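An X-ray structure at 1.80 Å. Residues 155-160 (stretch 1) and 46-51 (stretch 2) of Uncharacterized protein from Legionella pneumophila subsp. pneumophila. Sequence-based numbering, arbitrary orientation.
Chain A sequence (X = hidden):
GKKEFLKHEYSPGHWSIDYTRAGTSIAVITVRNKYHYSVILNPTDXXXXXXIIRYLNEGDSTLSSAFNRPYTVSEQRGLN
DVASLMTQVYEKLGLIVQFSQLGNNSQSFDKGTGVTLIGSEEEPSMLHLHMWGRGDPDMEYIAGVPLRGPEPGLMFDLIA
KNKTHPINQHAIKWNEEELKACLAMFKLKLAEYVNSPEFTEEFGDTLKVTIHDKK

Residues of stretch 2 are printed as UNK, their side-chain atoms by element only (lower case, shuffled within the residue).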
# COMPACT_ATOMS: atom_id res chain seq x y z
N MSE A 155 5.40 11.09 9.20
CA MSE A 155 5.58 9.73 8.69
C MSE A 155 5.54 8.66 9.79
O MSE A 155 6.25 8.76 10.77
CB MSE A 155 6.94 9.62 7.98
CG MSE A 155 7.22 8.27 7.32
SE MSE A 155 6.18 8.13 5.66
CE MSE A 155 7.24 9.32 4.58
N PHE A 156 4.73 7.63 9.58
CA PHE A 156 4.69 6.45 10.45
C PHE A 156 5.80 5.49 10.01
O PHE A 156 5.80 5.04 8.86
CB PHE A 156 3.32 5.78 10.35
CG PHE A 156 3.07 4.71 11.38
CD1 PHE A 156 3.77 3.51 11.35
CD2 PHE A 156 2.10 4.88 12.35
CE1 PHE A 156 3.51 2.49 12.29
CE2 PHE A 156 1.84 3.88 13.28
CZ PHE A 156 2.53 2.69 13.25
N ASP A 157 6.78 5.23 10.86
CA ASP A 157 7.90 4.38 10.48
C ASP A 157 7.58 2.94 10.86
O ASP A 157 7.41 2.64 12.04
CB ASP A 157 9.21 4.83 11.13
CG ASP A 157 10.43 4.27 10.41
OD1 ASP A 157 10.54 3.03 10.17
OD2 ASP A 157 11.30 5.08 10.00
N LEU A 158 7.48 2.05 9.86
CA LEU A 158 7.15 0.65 10.10
C LEU A 158 8.31 -0.18 10.68
O LEU A 158 8.08 -1.30 11.12
CB LEU A 158 6.59 -0.04 8.84
CG LEU A 158 5.25 0.54 8.38
CD1 LEU A 158 4.92 0.03 6.99
CD2 LEU A 158 4.09 0.25 9.34
N ILE A 159 9.52 0.40 10.68
CA ILE A 159 10.72 -0.10 11.34
C ILE A 159 11.36 -1.17 10.47
O ILE A 159 10.85 -2.28 10.37
CB ILE A 159 10.52 -0.70 12.77
CG1 ILE A 159 9.69 0.17 13.68
CG2 ILE A 159 11.90 -0.94 13.42
CD1 ILE A 159 10.19 1.60 13.86
N ALA A 160 12.45 -0.83 9.79
CA ALA A 160 13.23 -1.80 9.04
C ALA A 160 14.32 -2.37 9.96
O ALA A 160 14.87 -1.63 10.77
CB ALA A 160 13.88 -1.10 7.84
N UNK A 46 2.22 -2.57 18.40
CA UNK A 46 0.82 -2.22 18.60
C UNK A 46 0.47 -0.85 18.10
O UNK A 46 -0.72 -0.51 18.04
s UNK A 46 1.23 -1.15 21.20
c UNK A 46 0.43 -2.31 20.08
N UNK A 47 1.46 -0.04 17.72
CA UNK A 47 1.17 1.33 17.27
C UNK A 47 0.22 1.33 16.06
O UNK A 47 0.39 0.53 15.12
c UNK A 47 4.70 2.91 17.59
c UNK A 47 5.95 2.65 15.46
n UNK A 47 6.17 3.95 15.33
n UNK A 47 5.30 2.14 16.50
c UNK A 47 2.43 2.08 16.89
c UNK A 47 3.42 2.24 18.04
n UNK A 47 6.41 1.83 14.54
N UNK A 48 -0.75 2.23 16.10
CA UNK A 48 -1.73 2.38 15.03
C UNK A 48 -2.64 1.16 14.83
O UNK A 48 -3.29 1.05 13.80
N UNK A 49 -2.70 0.28 15.82
CA UNK A 49 -3.38 -1.01 15.71
C UNK A 49 -2.94 -1.74 14.43
O UNK A 49 -3.77 -2.24 13.68
c UNK A 49 -5.51 0.04 16.84
c UNK A 49 -6.68 0.73 16.62
c UNK A 49 -7.29 1.49 17.61
c UNK A 49 -4.92 -0.84 15.74
c UNK A 49 -5.47 0.96 19.08
c UNK A 49 -4.91 0.17 18.10
c UNK A 49 -6.68 1.62 18.84
o UNK A 49 -7.24 2.40 19.79
N UNK A 50 -1.62 -1.78 14.17
CA UNK A 50 -1.10 -2.39 12.94
C UNK A 50 -1.62 -3.81 12.75
O UNK A 50 -1.59 -4.62 13.71
c UNK A 50 2.66 -1.44 12.81
c UNK A 50 4.59 -2.40 11.59
n UNK A 50 3.26 -2.30 11.82
n UNK A 50 5.47 -1.76 12.36
n UNK A 50 5.02 -3.17 10.59
c UNK A 50 1.16 -1.24 12.57
c UNK A 50 0.42 -2.47 12.98
N UNK A 51 -2.04 -4.12 11.52
CA UNK A 51 -2.28 -5.49 11.09
C UNK A 51 -1.31 -5.89 9.98
O UNK A 51 -0.71 -5.04 9.32
c UNK A 51 -4.70 -5.55 11.77
c UNK A 51 -4.04 -4.84 9.41
c UNK A 51 -3.72 -5.72 10.61
c UNK A 51 -5.34 -5.17 8.71
O HOH W 1 7.55 -4.06 9.51

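Position 46 carries two side-chain atoms, one carbon and then one sulfur. Its CA-to-CB bond points away from stretch 1, and it makes no contact there. A single carbon ending in sulfur is Cys46, which contributes to the turn through its backbone: its O accepts a weak hydrogen bond from the N of position 49, at 3.1 Å.

Position 47 has seven side-chain atoms: three carbons, a nitrogen, then a carbon bearing two more nitrogens. Its CA-to-CB bond points toward stretch 1, and one terminal nitrogen lies 2.8 Å from Asp157 O. This planar, nitrogen-rich end makes it Arg47. NH2 donates to that carbonyl nearly straight, at 164°, with the acceptor near the guanidinium plane. The flat group also lies on the ring of Phe156, centres 4.6 Å apart and planes at 30°, so face and edge are both used. Further back, Arg47 CB sits 3.7 Å from Phe156 CZ.

Position 48 has no side-chain atoms at all, so it is Gly48. Its phi of 64° by itself favours glycine, and the neighbourhood adds a second reason: an ideal CB would point toward stretch 1 and fall 3.1 Å from Phe156 CE2, a tight fit. The backbone instead meets the edge of that ring, with Gly48 N 4.2 Å from Phe156 CE2.

Position 49 shows one carbon leading to a six-carbon ring that bears an oxygen, which identifies Tyr49. Its CA-to-CB bond points away from stretch 1, and its hydroxyl is hydrogen-bonded elsewhere in the structure.

Position 50 repeats the pattern of three carbons, a nitrogen and a carbon with two nitrogens, again with the CA-to-CB bond pointing toward stretch 1; a terminal nitrogen reaches Leu158 O at 2.9 Å. It is Arg50. NH1 is the donor, at 150°, while Arg50 NH2 gives a hydrogen to a water whose O lies 2.9 Å from it, and that water's O donates in turn to Leu158 O at 3.2 Å. Leu158 CD2 covers one guanidinium face, 3.5 Å from Arg50 CZ.

Position 51 has four carbons, forked at the first, with one arm two carbons long: Ile51, out of reach of stretch 1.

The rule here is reach. With Phe156 and Gly48 CA atoms 8.9 Å apart, the backbones are too distant to pair directly, and two long arginines bridge the gap to main-chain carbonyls. Each also lays a guanidinium face against a hydrophobic side chain, Phe156 or Leu158. Arg50 N bonds to Arg47 O at 3.2 Å across the turn, the CA-to-CB bonds of both arginines point toward stretch 1, and the bare glycine between them leaves room for the phenyl edge.

Stretch 2 (46-51) CRGYRI
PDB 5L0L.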